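Local coordinates for purine-binding protein BAB2_0673 (PDB 3S99) that binds adenine, probably along with other purines such as guanine, and may be the binding component of an ABC-type purine uptake system, at residues A[217-222]-A[237-242]; A[231-236]-A[247-252]; A[224-229]-A[242-247]; A[40-45]-A[253-258]; A[153-158]-A[210-215]. One frame throughout, in Å; residues are numbered along the deposited sequence.

Overall arrangement
Four of the five contacts lie in one lobe, built on the mixed sheet that runs 182-187, 151-156, 211-214, 231-236, 247-253, 285-287. Contacts 5 and 2 pair neighbouring strands of that sheet, with centres about 11 Å apart. Contacts 1 and 3 pack the two ends of helix 220-227 against the loop between strands 231-236 and 247-253. Along the chain contact 5 closes before contact 1 opens, contacts 1, 2 and 3 interleave, and contact 4 encloses the other four. It joins this lobe to helix 42-57, its centre about 22 Å from that of contact 3. Adenine touches contacts 1 and 5 on this lobe and Trp42 of contact 4, consistent with a ligand held between lobes.

Contact 1. Residues A[217-222]-A[237-242]; sequences DSTAAI and SDMIKF. With ADE (adenine), chain T.
The carbonyl O of Asp217 lies 4.3 Å from the terminal methyl CE of Met239, while the Asp217 carboxylate is turned to the ligand, OD1 2.7 Å from N1 of adenine. Ser218 touches the same methyl with its backbone O. Its OG accepts the N-H of Ala220 in an ST turn and also bonds Glu197 of helix 194-206. Thr219, at the N-cap position of helix 220-227, works through its methyl group: CG2, placed anti to the carbonyl carbon, sits over one face of the Phe242 ring, 3.9 Å from the centroid and shifted toward CD2, a CH-pi contact. Met239, extended beyond CG, runs past that methyl with SD 3.8 Å from Thr219 CG2. Within the first turn, Ile222 divides its branches between the two partners: CD1 rests 4.1 Å from Met239 CB, and CG2 lies equally far from Phe242 CB. In the facing loop, Asp238 OD1 takes the N-H of Ile240 from above the carboxylate plane, an Asx turn. Apolar packing thus backs the start of a helix whose preceding loop supplies Asp217 to the purine pocket.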
# COMPACT_ATOMS: atom_id res chain seq x y z
N ASP A 217 -6.74 5.51 -2.33
CA ASP A 217 -6.94 4.35 -3.23
C ASP A 217 -7.15 4.68 -4.70
O ASP A 217 -7.03 3.80 -5.55
CB ASP A 217 -8.14 3.53 -2.72
CG ASP A 217 -7.85 2.80 -1.39
OD1 ASP A 217 -6.68 2.89 -0.91
OD2 ASP A 217 -8.78 2.11 -0.86
N SER A 218 -7.48 5.93 -5.02
CA SER A 218 -8.01 6.22 -6.35
C SER A 218 -7.05 7.01 -7.21
O SER A 218 -6.04 7.54 -6.73
CB SER A 218 -9.35 6.98 -6.27
OG SER A 218 -9.12 8.37 -6.21
N THR A 219 -7.39 7.10 -8.49
CA THR A 219 -6.67 7.96 -9.45
C THR A 219 -7.07 9.44 -9.42
O THR A 219 -6.62 10.19 -10.29
CB THR A 219 -6.92 7.51 -10.88
OG1 THR A 219 -8.33 7.35 -11.06
CG2 THR A 219 -6.21 6.20 -11.17
N ALA A 220 -7.93 9.86 -8.48
CA ALA A 220 -8.42 11.27 -8.47
C ALA A 220 -7.28 12.29 -8.40
O ALA A 220 -7.21 13.22 -9.21
CB ALA A 220 -9.40 11.50 -7.35
N ALA A 221 -6.36 12.12 -7.45
CA ALA A 221 -5.26 13.10 -7.27
C ALA A 221 -4.29 13.13 -8.44
O ALA A 221 -3.86 14.22 -8.83
CB ALA A 221 -4.51 12.88 -5.96
N ILE A 222 -3.96 11.97 -9.00
CA ILE A 222 -2.99 11.95 -10.10
C ILE A 222 -3.50 12.59 -11.37
O ILE A 222 -2.72 13.17 -12.11
CB ILE A 222 -2.44 10.51 -10.42
CG1 ILE A 222 -1.05 10.63 -11.05
CG2 ILE A 222 -3.41 9.71 -11.27
CD1 ILE A 222 -0.30 9.33 -11.24
N SER A 237 -1.44 0.57 -8.06
CA SER A 237 -1.42 0.22 -9.47
C SER A 237 -0.53 1.15 -10.24
O SER A 237 -0.32 2.29 -9.82
CB SER A 237 -2.84 0.39 -10.05
OG SER A 237 -2.92 -0.33 -11.28
N ASP A 238 -0.05 0.69 -11.40
CA ASP A 238 0.62 1.59 -12.34
C ASP A 238 -0.46 2.48 -12.95
O ASP A 238 -1.27 1.99 -13.71
CB ASP A 238 1.41 0.81 -13.41
CG ASP A 238 2.18 1.73 -14.36
OD1 ASP A 238 2.01 2.98 -14.26
OD2 ASP A 238 2.94 1.21 -15.22
N MET A 239 -0.46 3.77 -12.60
CA MET A 239 -1.48 4.72 -13.04
C MET A 239 -1.06 5.58 -14.22
O MET A 239 -1.64 6.66 -14.45
CB MET A 239 -1.89 5.64 -11.88
CG MET A 239 -2.50 4.92 -10.70
SD MET A 239 -2.89 6.07 -9.34
CE MET A 239 -4.00 5.01 -8.41
N ILE A 240 -0.08 5.10 -14.97
CA ILE A 240 0.49 5.85 -16.09
C ILE A 240 -0.59 6.33 -17.09
O ILE A 240 -0.52 7.47 -17.55
CB ILE A 240 1.58 5.03 -16.83
CG1 ILE A 240 2.36 5.88 -17.86
CG2 ILE A 240 0.97 3.79 -17.52
CD1 ILE A 240 3.30 6.91 -17.28
N LYS A 241 -1.59 5.47 -17.39
CA LYS A 241 -2.61 5.83 -18.39
C LYS A 241 -3.38 7.09 -18.00
O LYS A 241 -3.85 7.80 -18.88
CB LYS A 241 -3.59 4.67 -18.66
N PHE A 242 -3.48 7.37 -16.70
CA PHE A 242 -4.16 8.57 -16.20
C PHE A 242 -3.25 9.80 -16.08
O PHE A 242 -3.71 10.89 -15.74
CB PHE A 242 -4.81 8.24 -14.84
CG PHE A 242 -5.83 7.17 -14.92
CD1 PHE A 242 -7.14 7.46 -15.27
CD2 PHE A 242 -5.47 5.85 -14.70
CE1 PHE A 242 -8.08 6.46 -15.34
CE2 PHE A 242 -6.40 4.84 -14.79
CZ PHE A 242 -7.70 5.14 -15.11
N9 ADE T . -5.71 -1.44 4.00
C8 ADE T . -4.35 -1.35 4.15
N7 ADE T . -3.75 -0.55 3.29
C5 ADE T . -4.86 -0.10 2.56
C6 ADE T . -4.90 0.77 1.51
N6 ADE T . -3.72 1.26 1.09
N1 ADE T . -6.12 1.05 0.95
C2 ADE T . -7.22 0.47 1.46
N3 ADE T . -7.30 -0.39 2.47
C4 ADE T . -6.06 -0.62 2.97

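Contact 2. Residues A[231-236]-A[247-252]; sequences KAFGQA and QLTAVV
This is a parallel strand pairing inside the mixed sheet: the axes of 231-236 and 247-252 approach to 4.6 Å, their directions 18° apart. Leu248 N donates to Ala232 O at 2.9 Å, nearly straight, and Gly234 N to Thr249 O at 3.0 Å; the bond from Ala236 N to Val251 O is weak. On the face that carries Phe233 and Thr249, the Thr249 methyl CG2 meets the ring at its edge, 3.7 Å from Phe233 CD1. Leu248 CD1 approaches the same ring obliquely at CZ, and its other methyl, CD2, lies across the aliphatic chain of Lys231, whose NZ goes on to Asn292 O. The other face is tight round Gly234: Ala250 CB is 3.2 Å from Gly234 O, and Gln247 OE1 is 3.4 Å from Gly234 CA. Gln247 gets there by extending along the strand, with CG anti to its backbone N (chi1 -173°). Both ends of its buried amide are used, OE1 accepting from Met239 N and NE2 bonding Asp238 OD1. Without a side chain at Gly234, this amide can lie against the backbone, and its two bonds fix its rotation and tie the strand to the loop at 238-239.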
# COMPACT_ATOMS: atom_id res chain seq x y z
N LYS A 231 4.10 16.55 -11.48
CA LYS A 231 4.54 15.18 -11.51
C LYS A 231 4.14 14.46 -10.21
O LYS A 231 4.05 15.07 -9.14
CB LYS A 231 6.04 15.10 -11.81
CG LYS A 231 6.37 15.63 -13.24
CD LYS A 231 7.73 15.21 -13.76
CE LYS A 231 7.98 15.61 -15.26
NZ LYS A 231 9.43 15.46 -15.71
N ALA A 232 3.85 13.18 -10.32
CA ALA A 232 3.21 12.44 -9.22
C ALA A 232 3.59 10.96 -9.21
O ALA A 232 4.16 10.44 -10.18
CB ALA A 232 1.68 12.60 -9.35
N PHE A 233 3.29 10.29 -8.11
CA PHE A 233 3.47 8.82 -8.05
C PHE A 233 2.12 8.13 -8.02
O PHE A 233 1.22 8.54 -7.30
CB PHE A 233 4.31 8.44 -6.83
CG PHE A 233 5.70 9.11 -6.82
CD1 PHE A 233 6.74 8.59 -7.57
CD2 PHE A 233 5.92 10.27 -6.07
CE1 PHE A 233 8.03 9.21 -7.57
CE2 PHE A 233 7.18 10.87 -6.04
CZ PHE A 233 8.23 10.37 -6.80
N GLY A 234 1.97 7.06 -8.80
CA GLY A 234 0.81 6.20 -8.66
C GLY A 234 0.88 5.34 -7.42
O GLY A 234 1.95 5.14 -6.85
N GLN A 235 -0.28 4.81 -7.05
CA GLN A 235 -0.44 4.07 -5.81
C GLN A 235 -1.14 2.77 -6.06
O GLN A 235 -2.24 2.77 -6.62
CB GLN A 235 -1.31 4.91 -4.86
CG GLN A 235 -1.71 4.25 -3.51
CD GLN A 235 -0.57 3.89 -2.58
OE1 GLN A 235 0.64 4.09 -2.88
NE2 GLN A 235 -0.95 3.37 -1.41
N ALA A 236 -0.52 1.67 -5.66
CA ALA A 236 -1.08 0.33 -5.70
C ALA A 236 -0.98 -0.24 -7.10
O ALA A 236 -0.57 -1.41 -7.28
CB ALA A 236 -2.58 0.34 -5.24
N GLN A 247 3.30 10.87 -14.46
CA GLN A 247 3.65 9.84 -13.49
C GLN A 247 5.13 9.52 -13.59
O GLN A 247 5.65 9.25 -14.67
CB GLN A 247 2.83 8.55 -13.63
CG GLN A 247 3.13 7.57 -12.45
CD GLN A 247 2.47 6.22 -12.60
OE1 GLN A 247 1.41 5.98 -12.04
NE2 GLN A 247 3.12 5.31 -13.34
N LEU A 248 5.80 9.51 -12.44
CA LEU A 248 7.23 9.19 -12.36
C LEU A 248 7.45 7.69 -12.20
O LEU A 248 8.32 7.10 -12.80
CB LEU A 248 7.85 9.94 -11.20
CG LEU A 248 7.82 11.47 -11.32
CD1 LEU A 248 7.98 12.16 -9.98
CD2 LEU A 248 8.91 11.95 -12.30
N THR A 249 6.63 7.08 -11.35
CA THR A 249 6.58 5.65 -11.15
C THR A 249 5.43 5.40 -10.18
O THR A 249 4.64 6.31 -9.89
CB THR A 249 7.92 5.05 -10.58
OG1 THR A 249 7.82 3.63 -10.48
CG2 THR A 249 8.28 5.64 -9.21
N ALA A 250 5.34 4.19 -9.66
CA ALA A 250 4.30 3.82 -8.72
C ALA A 250 4.77 2.61 -7.91
O ALA A 250 5.49 1.80 -8.42
CB ALA A 250 3.00 3.49 -9.44
N VAL A 251 4.33 2.52 -6.66
CA VAL A 251 4.53 1.34 -5.84
C VAL A 251 3.40 0.33 -6.14
O VAL A 251 2.27 0.55 -5.73
CB VAL A 251 4.51 1.72 -4.36
CG1 VAL A 251 4.84 0.50 -3.45
CG2 VAL A 251 5.53 2.85 -4.10
N VAL A 252 3.72 -0.77 -6.83
CA VAL A 252 2.73 -1.66 -7.38
C VAL A 252 2.64 -2.87 -6.47
O VAL A 252 3.65 -3.42 -6.05
CB VAL A 252 3.07 -2.10 -8.82
CG1 VAL A 252 2.05 -3.18 -9.34
CG2 VAL A 252 3.10 -0.89 -9.78

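Contact 3. Residues A[224-229]-A[242-247]; sequences VAHDRG and FAPDTQ
His226 and Thr246 carry most of this contact, with Gly229 and Asp245 adding smaller areas. At chi1 177° the His226 ring points off the helix, across residues 243-246. Pro244 CD lies over one face, 4.0 Å from the ring centroid and offset toward the rim, in a CH-pi contact. Thr246 OG1 comes to the edge of the ring, 3.3 Å from His226 CD2. A bond from His226 NE2 to Asp245 OD1 is weak, and the oxygen's place uncertain. The methyl CG2 of Thr246 also reaches just past the helix, 4.2 Å from Gly229 C. Gly229, with positive phi, is the C-prime residue of a Schellman motif that closes the helix. In 242-247, Ala243 O accepts from both Thr246 N and Gln247 N. Helix 220-227 thus packs through Val224 on helix 194-206, while the turn that meets His226 leads, through Thr246 bonded to Ala232, into the pairing of strands 231-236 and 247-253.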
# COMPACT_ATOMS: atom_id res chain seq x y z
N VAL A 224 -5.68 15.13 -11.24
CA VAL A 224 -5.59 16.56 -10.92
C VAL A 224 -4.17 17.04 -11.17
O VAL A 224 -3.95 18.07 -11.85
CB VAL A 224 -5.95 16.86 -9.46
CG1 VAL A 224 -5.53 18.28 -9.11
CG2 VAL A 224 -7.48 16.63 -9.18
N ALA A 225 -3.19 16.31 -10.64
CA ALA A 225 -1.79 16.66 -10.84
C ALA A 225 -1.49 16.72 -12.35
O ALA A 225 -0.86 17.66 -12.81
CB ALA A 225 -0.86 15.66 -10.13
N HIS A 226 -1.95 15.74 -13.11
CA HIS A 226 -1.67 15.72 -14.53
C HIS A 226 -2.31 16.94 -15.19
O HIS A 226 -1.65 17.64 -15.94
CB HIS A 226 -2.20 14.46 -15.22
CG HIS A 226 -1.98 14.45 -16.70
ND1 HIS A 226 -3.01 14.61 -17.60
CD2 HIS A 226 -0.84 14.35 -17.43
CE1 HIS A 226 -2.51 14.58 -18.83
NE2 HIS A 226 -1.20 14.44 -18.75
N ASP A 227 -3.58 17.18 -14.88
CA ASP A 227 -4.30 18.41 -15.33
C ASP A 227 -3.51 19.69 -15.04
O ASP A 227 -3.54 20.61 -15.85
CB ASP A 227 -5.70 18.51 -14.68
CG ASP A 227 -6.71 17.53 -15.27
OD1 ASP A 227 -6.44 16.96 -16.36
OD2 ASP A 227 -7.81 17.34 -14.66
N ARG A 228 -2.79 19.74 -13.91
CA ARG A 228 -1.93 20.91 -13.60
C ARG A 228 -0.45 20.80 -14.04
O ARG A 228 0.36 21.68 -13.72
CB ARG A 228 -2.00 21.27 -12.10
CG ARG A 228 -3.42 21.25 -11.43
CD ARG A 228 -4.30 22.45 -11.76
NE ARG A 228 -5.32 22.73 -10.71
CZ ARG A 228 -6.58 22.26 -10.67
NH1 ARG A 228 -7.38 22.62 -9.68
NH2 ARG A 228 -7.06 21.44 -11.60
N GLY A 229 -0.09 19.76 -14.79
CA GLY A 229 1.31 19.53 -15.17
C GLY A 229 2.28 19.25 -14.01
O GLY A 229 3.47 19.51 -14.14
N PHE A 242 -3.48 7.37 -16.70
CA PHE A 242 -4.16 8.57 -16.20
C PHE A 242 -3.25 9.80 -16.08
O PHE A 242 -3.71 10.89 -15.74
CB PHE A 242 -4.81 8.24 -14.84
CG PHE A 242 -5.83 7.17 -14.92
CD1 PHE A 242 -7.14 7.46 -15.27
CD2 PHE A 242 -5.47 5.85 -14.70
CE1 PHE A 242 -8.08 6.46 -15.34
CE2 PHE A 242 -6.40 4.84 -14.79
CZ PHE A 242 -7.70 5.14 -15.11
N ALA A 243 -1.95 9.63 -16.36
CA ALA A 243 -0.97 10.70 -16.18
C ALA A 243 0.26 10.36 -17.02
O ALA A 243 1.35 10.20 -16.46
CB ALA A 243 -0.60 10.84 -14.68
N PRO A 244 0.09 10.24 -18.34
CA PRO A 244 1.10 9.64 -19.21
C PRO A 244 2.42 10.39 -19.22
O PRO A 244 3.46 9.76 -19.30
CB PRO A 244 0.46 9.66 -20.62
CG PRO A 244 -0.94 10.08 -20.45
CD PRO A 244 -1.08 10.73 -19.10
N ASP A 245 2.38 11.71 -19.15
CA ASP A 245 3.60 12.48 -19.15
C ASP A 245 3.98 12.99 -17.76
O ASP A 245 4.99 13.69 -17.64
CB ASP A 245 3.55 13.63 -20.17
CG ASP A 245 2.42 14.62 -19.91
OD1 ASP A 245 1.49 14.33 -19.14
OD2 ASP A 245 2.48 15.72 -20.49
N THR A 246 3.24 12.62 -16.70
CA THR A 246 3.59 13.14 -15.37
C THR A 246 3.78 12.10 -14.27
O THR A 246 4.38 12.41 -13.25
CB THR A 246 2.59 14.21 -14.90
OG1 THR A 246 1.27 13.67 -14.96
CG2 THR A 246 2.69 15.48 -15.76
N GLN A 247 3.30 10.87 -14.46
CA GLN A 247 3.65 9.84 -13.49
C GLN A 247 5.13 9.52 -13.59
O GLN A 247 5.65 9.25 -14.67
CB GLN A 247 2.83 8.55 -13.63
CG GLN A 247 3.13 7.57 -12.45
CD GLN A 247 2.47 6.22 -12.60
OE1 GLN A 247 1.41 5.98 -12.04
NE2 GLN A 247 3.12 5.31 -13.34

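Contact 4. Residues A[40-45]-A[253-258]; sequences FGWTYQ and DEWGPY. With ADE (adenine), chain T.
Trp42 and Gln45, from the first turn of helix 42-57, meet Asp253 and Trp255 where the chain leaves strand 247-253 for helix 256-268, consistent with one of the interlobe crossings of the type I periplasmic binding protein fold. Adenine covers one face of the Trp42 indole, NE1 3.3 Å from the ligand atom C2, while the indole N-H is given to Thr93 O. Trp255 turns an edge toward the face of Trp42 in an offset edge-to-face pair, six-membered ring centroids 5.9 Å apart and planes at 77°; the closest carbons are Trp42 CH2 and Trp255 CZ2, at 3.8 Å. Trp255 is also stacked with His46. Asp253 OD2 lies 3.4 Å from Trp42 CZ3, with the carboxylate nearly perpendicular to the indole. The one direct hydrogen bond across the segments is Gln45 NE2 to Asp253 O, 2.9 Å long and nearly straight at 165°; the acceptor is in the amide plane, although the donor is tilted from the carbonyl plane. A bend at chi2 of Gln45 helps bring the amide there, and its OE1 bonds Ser237 OG. Water completes the join on the face of Trp42 opposite the adenine: a single molecule donates to Trp42 O and Asp253 OD2 and accepts from Trp255 NE1 at 2.8 Å.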
# COMPACT_ATOMS: atom_id res chain seq x y z
N PHE A 40 -9.13 2.24 -9.95
CA PHE A 40 -7.91 2.09 -10.76
C PHE A 40 -6.63 2.23 -9.92
O PHE A 40 -5.60 2.66 -10.42
CB PHE A 40 -7.91 3.00 -11.99
CG PHE A 40 -8.82 2.53 -13.07
CD1 PHE A 40 -8.44 1.48 -13.90
CD2 PHE A 40 -10.08 3.07 -13.21
CE1 PHE A 40 -9.31 1.01 -14.89
CE2 PHE A 40 -10.96 2.60 -14.20
CZ PHE A 40 -10.57 1.57 -15.04
N GLY A 41 -6.74 1.82 -8.65
CA GLY A 41 -5.64 1.85 -7.68
C GLY A 41 -5.71 0.61 -6.80
O GLY A 41 -5.55 -0.51 -7.29
N TRP A 42 -5.99 0.81 -5.52
CA TRP A 42 -5.92 -0.24 -4.50
C TRP A 42 -6.88 -1.37 -4.76
O TRP A 42 -6.48 -2.52 -4.80
CB TRP A 42 -6.23 0.35 -3.12
CG TRP A 42 -6.36 -0.70 -2.05
CD1 TRP A 42 -7.51 -1.29 -1.59
CD2 TRP A 42 -5.28 -1.28 -1.33
NE1 TRP A 42 -7.20 -2.19 -0.57
CE2 TRP A 42 -5.83 -2.22 -0.42
CE3 TRP A 42 -3.90 -1.07 -1.33
CZ2 TRP A 42 -5.03 -2.96 0.47
CZ3 TRP A 42 -3.09 -1.84 -0.48
CH2 TRP A 42 -3.67 -2.77 0.41
N THR A 43 -8.17 -1.08 -4.88
CA THR A 43 -9.14 -2.17 -5.05
C THR A 43 -8.96 -2.81 -6.44
O THR A 43 -9.06 -4.04 -6.62
CB THR A 43 -10.57 -1.70 -4.81
OG1 THR A 43 -10.75 -1.55 -3.38
CG2 THR A 43 -11.58 -2.74 -5.36
N TYR A 44 -8.65 -1.97 -7.42
CA TYR A 44 -8.41 -2.43 -8.79
C TYR A 44 -7.30 -3.50 -8.83
O TYR A 44 -7.45 -4.52 -9.49
CB TYR A 44 -8.02 -1.23 -9.64
CG TYR A 44 -7.58 -1.55 -11.03
CD1 TYR A 44 -8.49 -1.93 -12.01
CD2 TYR A 44 -6.23 -1.42 -11.41
CE1 TYR A 44 -8.08 -2.19 -13.33
CE2 TYR A 44 -5.81 -1.68 -12.72
CZ TYR A 44 -6.73 -2.06 -13.66
OH TYR A 44 -6.34 -2.35 -14.93
N GLN A 45 -6.17 -3.23 -8.17
CA GLN A 45 -5.07 -4.19 -8.07
C GLN A 45 -5.50 -5.49 -7.40
O GLN A 45 -5.12 -6.56 -7.84
CB GLN A 45 -3.90 -3.63 -7.26
CG GLN A 45 -2.75 -2.97 -7.98
CD GLN A 45 -2.30 -3.58 -9.29
OE1 GLN A 45 -2.71 -3.12 -10.34
NE2 GLN A 45 -1.41 -4.56 -9.24
N ASP A 253 1.41 -3.26 -6.16
CA ASP A 253 1.14 -4.35 -5.23
C ASP A 253 0.90 -5.59 -6.07
O ASP A 253 -0.05 -5.60 -6.86
CB ASP A 253 -0.13 -4.05 -4.44
CG ASP A 253 -0.01 -2.81 -3.60
OD1 ASP A 253 1.13 -2.42 -3.28
OD2 ASP A 253 -1.05 -2.25 -3.21
N GLU A 254 1.72 -6.63 -5.91
CA GLU A 254 1.54 -7.83 -6.75
C GLU A 254 0.86 -8.99 -5.97
O GLU A 254 1.51 -9.89 -5.47
CB GLU A 254 2.87 -8.27 -7.37
CG GLU A 254 3.43 -7.30 -8.42
CD GLU A 254 2.60 -7.25 -9.72
OE1 GLU A 254 1.92 -8.23 -10.10
OE2 GLU A 254 2.63 -6.19 -10.36
N TRP A 255 -0.46 -8.96 -5.91
CA TRP A 255 -1.15 -9.94 -5.09
C TRP A 255 -1.36 -11.28 -5.79
O TRP A 255 -1.62 -12.29 -5.15
CB TRP A 255 -2.49 -9.40 -4.63
CG TRP A 255 -2.49 -8.02 -4.01
CD1 TRP A 255 -3.05 -6.90 -4.53
CD2 TRP A 255 -1.93 -7.63 -2.74
NE1 TRP A 255 -2.92 -5.85 -3.66
CE2 TRP A 255 -2.20 -6.27 -2.57
CE3 TRP A 255 -1.18 -8.29 -1.76
CZ2 TRP A 255 -1.81 -5.57 -1.44
CZ3 TRP A 255 -0.79 -7.61 -0.66
CH2 TRP A 255 -1.09 -6.26 -0.50
N GLY A 256 -1.28 -11.29 -7.12
CA GLY A 256 -1.74 -12.45 -7.90
C GLY A 256 -1.06 -13.77 -7.58
O GLY A 256 -1.74 -14.76 -7.34
N PRO A 257 0.28 -13.79 -7.58
CA PRO A 257 0.95 -15.04 -7.23
C PRO A 257 0.60 -15.54 -5.84
O PRO A 257 0.43 -16.74 -5.65
CB PRO A 257 2.44 -14.67 -7.35
CG PRO A 257 2.45 -13.56 -8.47
CD PRO A 257 1.20 -12.76 -8.12
N TYR A 258 0.42 -14.63 -4.89
CA TYR A 258 0.04 -15.01 -3.54
C TYR A 258 -1.37 -15.62 -3.52
O TYR A 258 -1.60 -16.70 -2.94
CB TYR A 258 0.11 -13.78 -2.59
CG TYR A 258 -0.26 -14.15 -1.16
CD1 TYR A 258 0.62 -14.89 -0.37
CD2 TYR A 258 -1.49 -13.81 -0.62
CE1 TYR A 258 0.30 -15.28 0.91
CE2 TYR A 258 -1.83 -14.20 0.69
CZ TYR A 258 -0.93 -14.95 1.44
OH TYR A 258 -1.19 -15.34 2.73
N9 ADE T . -5.71 -1.44 4.00
C8 ADE T . -4.35 -1.35 4.15
N7 ADE T . -3.75 -0.55 3.29
C5 ADE T . -4.86 -0.10 2.56
C6 ADE T . -4.90 0.77 1.51
N6 ADE T . -3.72 1.26 1.09
N1 ADE T . -6.12 1.05 0.95
C2 ADE T . -7.22 0.47 1.46
N3 ADE T . -7.30 -0.39 2.47
C4 ADE T . -6.06 -0.62 2.97
O HOH W 1 -3.81 -3.25 -4.10

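Contact 5. Residues A[153-158]-A[210-215]; sequences GYIGSV and DIITQH
Four backbone bonds join Gly153-Ile155 to Ile211-His215 as parallel strands. Gly153 N donates to Ile211 O at 2.7 Å, and Gly153 O accepts from Thr213 N at 3.0 Å. Ile155 then repeats the pattern, its N giving to Thr213 O and its O receiving His215 N at 2.8 Å. Past the strand end Ser157 OG, beside His215, donates to His215 O at 3.0 Å from above the carbonyl plane. Tyr154 places its ring over the methyl of Thr213, CG2 lying 3.7 Å from the centroid in a CH-pi contact. The tyrosine hydroxyl and His215 ND1 share one water, 2.5 Å from Tyr154 OH and 2.6 Å from ND1. The other ring nitrogen, NE2, is bonded to Glu162 OE2, so both nitrogens of the imidazole have partners. Gln214 NE2 reaches Thr216 O and Ser218 O. The pairing is part of the parallel core of an alpha/beta lobe, as in type I periplasmic binding proteins, with His215, just past its strand, touching adenine.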
# COMPACT_ATOMS: atom_id res chain seq x y z
N GLY A 153 3.58 17.26 -1.96
CA GLY A 153 2.26 17.12 -1.34
C GLY A 153 1.93 15.68 -1.06
O GLY A 153 2.07 14.82 -1.92
N TYR A 154 1.51 15.40 0.16
CA TYR A 154 1.24 14.02 0.55
C TYR A 154 -0.21 13.90 0.99
O TYR A 154 -0.64 14.57 1.93
CB TYR A 154 2.19 13.60 1.65
CG TYR A 154 2.53 12.13 1.71
CD1 TYR A 154 1.56 11.17 2.00
CD2 TYR A 154 3.85 11.70 1.55
CE1 TYR A 154 1.90 9.79 2.03
CE2 TYR A 154 4.19 10.34 1.59
CZ TYR A 154 3.20 9.40 1.85
OH TYR A 154 3.55 8.06 1.93
N ILE A 155 -0.96 13.06 0.30
CA ILE A 155 -2.40 12.90 0.58
C ILE A 155 -2.57 11.65 1.44
O ILE A 155 -2.45 10.52 0.95
CB ILE A 155 -3.21 12.80 -0.70
CG1 ILE A 155 -3.00 14.07 -1.51
CG2 ILE A 155 -4.73 12.57 -0.39
CD1 ILE A 155 -3.57 14.02 -2.91
N GLY A 156 -2.82 11.86 2.73
CA GLY A 156 -2.93 10.78 3.68
C GLY A 156 -4.35 10.27 3.70
O GLY A 156 -5.29 11.02 3.44
N SER A 157 -4.49 8.99 4.01
CA SER A 157 -5.80 8.35 4.18
C SER A 157 -6.19 8.47 5.64
O SER A 157 -6.79 9.47 6.04
CB SER A 157 -5.71 6.87 3.76
OG SER A 157 -4.44 6.28 4.12
N VAL A 158 -5.82 7.46 6.43
CA VAL A 158 -6.05 7.45 7.86
C VAL A 158 -4.70 7.22 8.51
O VAL A 158 -3.88 6.49 7.96
CB VAL A 158 -7.03 6.32 8.30
CG1 VAL A 158 -8.51 6.70 7.98
CG2 VAL A 158 -6.69 5.03 7.64
N ASP A 210 5.48 20.74 -5.74
CA ASP A 210 5.71 20.38 -7.14
C ASP A 210 5.81 18.87 -7.40
O ASP A 210 6.08 18.46 -8.52
CB ASP A 210 6.87 21.22 -7.72
CG ASP A 210 8.19 20.99 -7.02
OD1 ASP A 210 8.27 20.11 -6.14
OD2 ASP A 210 9.16 21.68 -7.37
N ILE A 211 5.50 18.07 -6.37
CA ILE A 211 5.33 16.62 -6.49
C ILE A 211 4.08 16.19 -5.70
O ILE A 211 3.83 16.73 -4.62
CB ILE A 211 6.58 15.83 -5.94
CG1 ILE A 211 7.87 16.20 -6.72
CG2 ILE A 211 6.38 14.30 -6.04
CD1 ILE A 211 8.07 15.41 -8.02
N ILE A 212 3.29 15.25 -6.22
CA ILE A 212 2.10 14.72 -5.52
C ILE A 212 2.25 13.23 -5.29
O ILE A 212 2.69 12.47 -6.16
CB ILE A 212 0.80 14.99 -6.28
CG1 ILE A 212 0.42 16.47 -6.23
CG2 ILE A 212 -0.34 14.12 -5.74
CD1 ILE A 212 0.14 17.04 -4.82
N THR A 213 1.91 12.81 -4.09
CA THR A 213 1.88 11.41 -3.77
C THR A 213 0.79 11.16 -2.76
O THR A 213 0.35 12.09 -2.05
CB THR A 213 3.26 10.97 -3.18
OG1 THR A 213 3.33 9.54 -3.15
CG2 THR A 213 3.41 11.51 -1.80
N GLN A 214 0.40 9.91 -2.62
CA GLN A 214 -0.79 9.57 -1.81
C GLN A 214 -0.74 8.21 -1.14
O GLN A 214 -0.02 7.32 -1.59
CB GLN A 214 -2.05 9.61 -2.67
CG GLN A 214 -2.18 8.39 -3.57
CD GLN A 214 -3.22 8.56 -4.62
OE1 GLN A 214 -3.21 9.55 -5.36
NE2 GLN A 214 -4.11 7.57 -4.72
N HIS A 215 -1.53 8.07 -0.07
CA HIS A 215 -1.86 6.75 0.48
C HIS A 215 -3.36 6.47 0.47
O HIS A 215 -3.87 5.66 1.26
CB HIS A 215 -1.30 6.62 1.88
CG HIS A 215 -0.97 5.21 2.28
ND1 HIS A 215 0.25 4.87 2.85
CD2 HIS A 215 -1.70 4.07 2.25
CE1 HIS A 215 0.26 3.58 3.12
NE2 HIS A 215 -0.92 3.07 2.79
O HOH W 2 2.19 6.58 3.41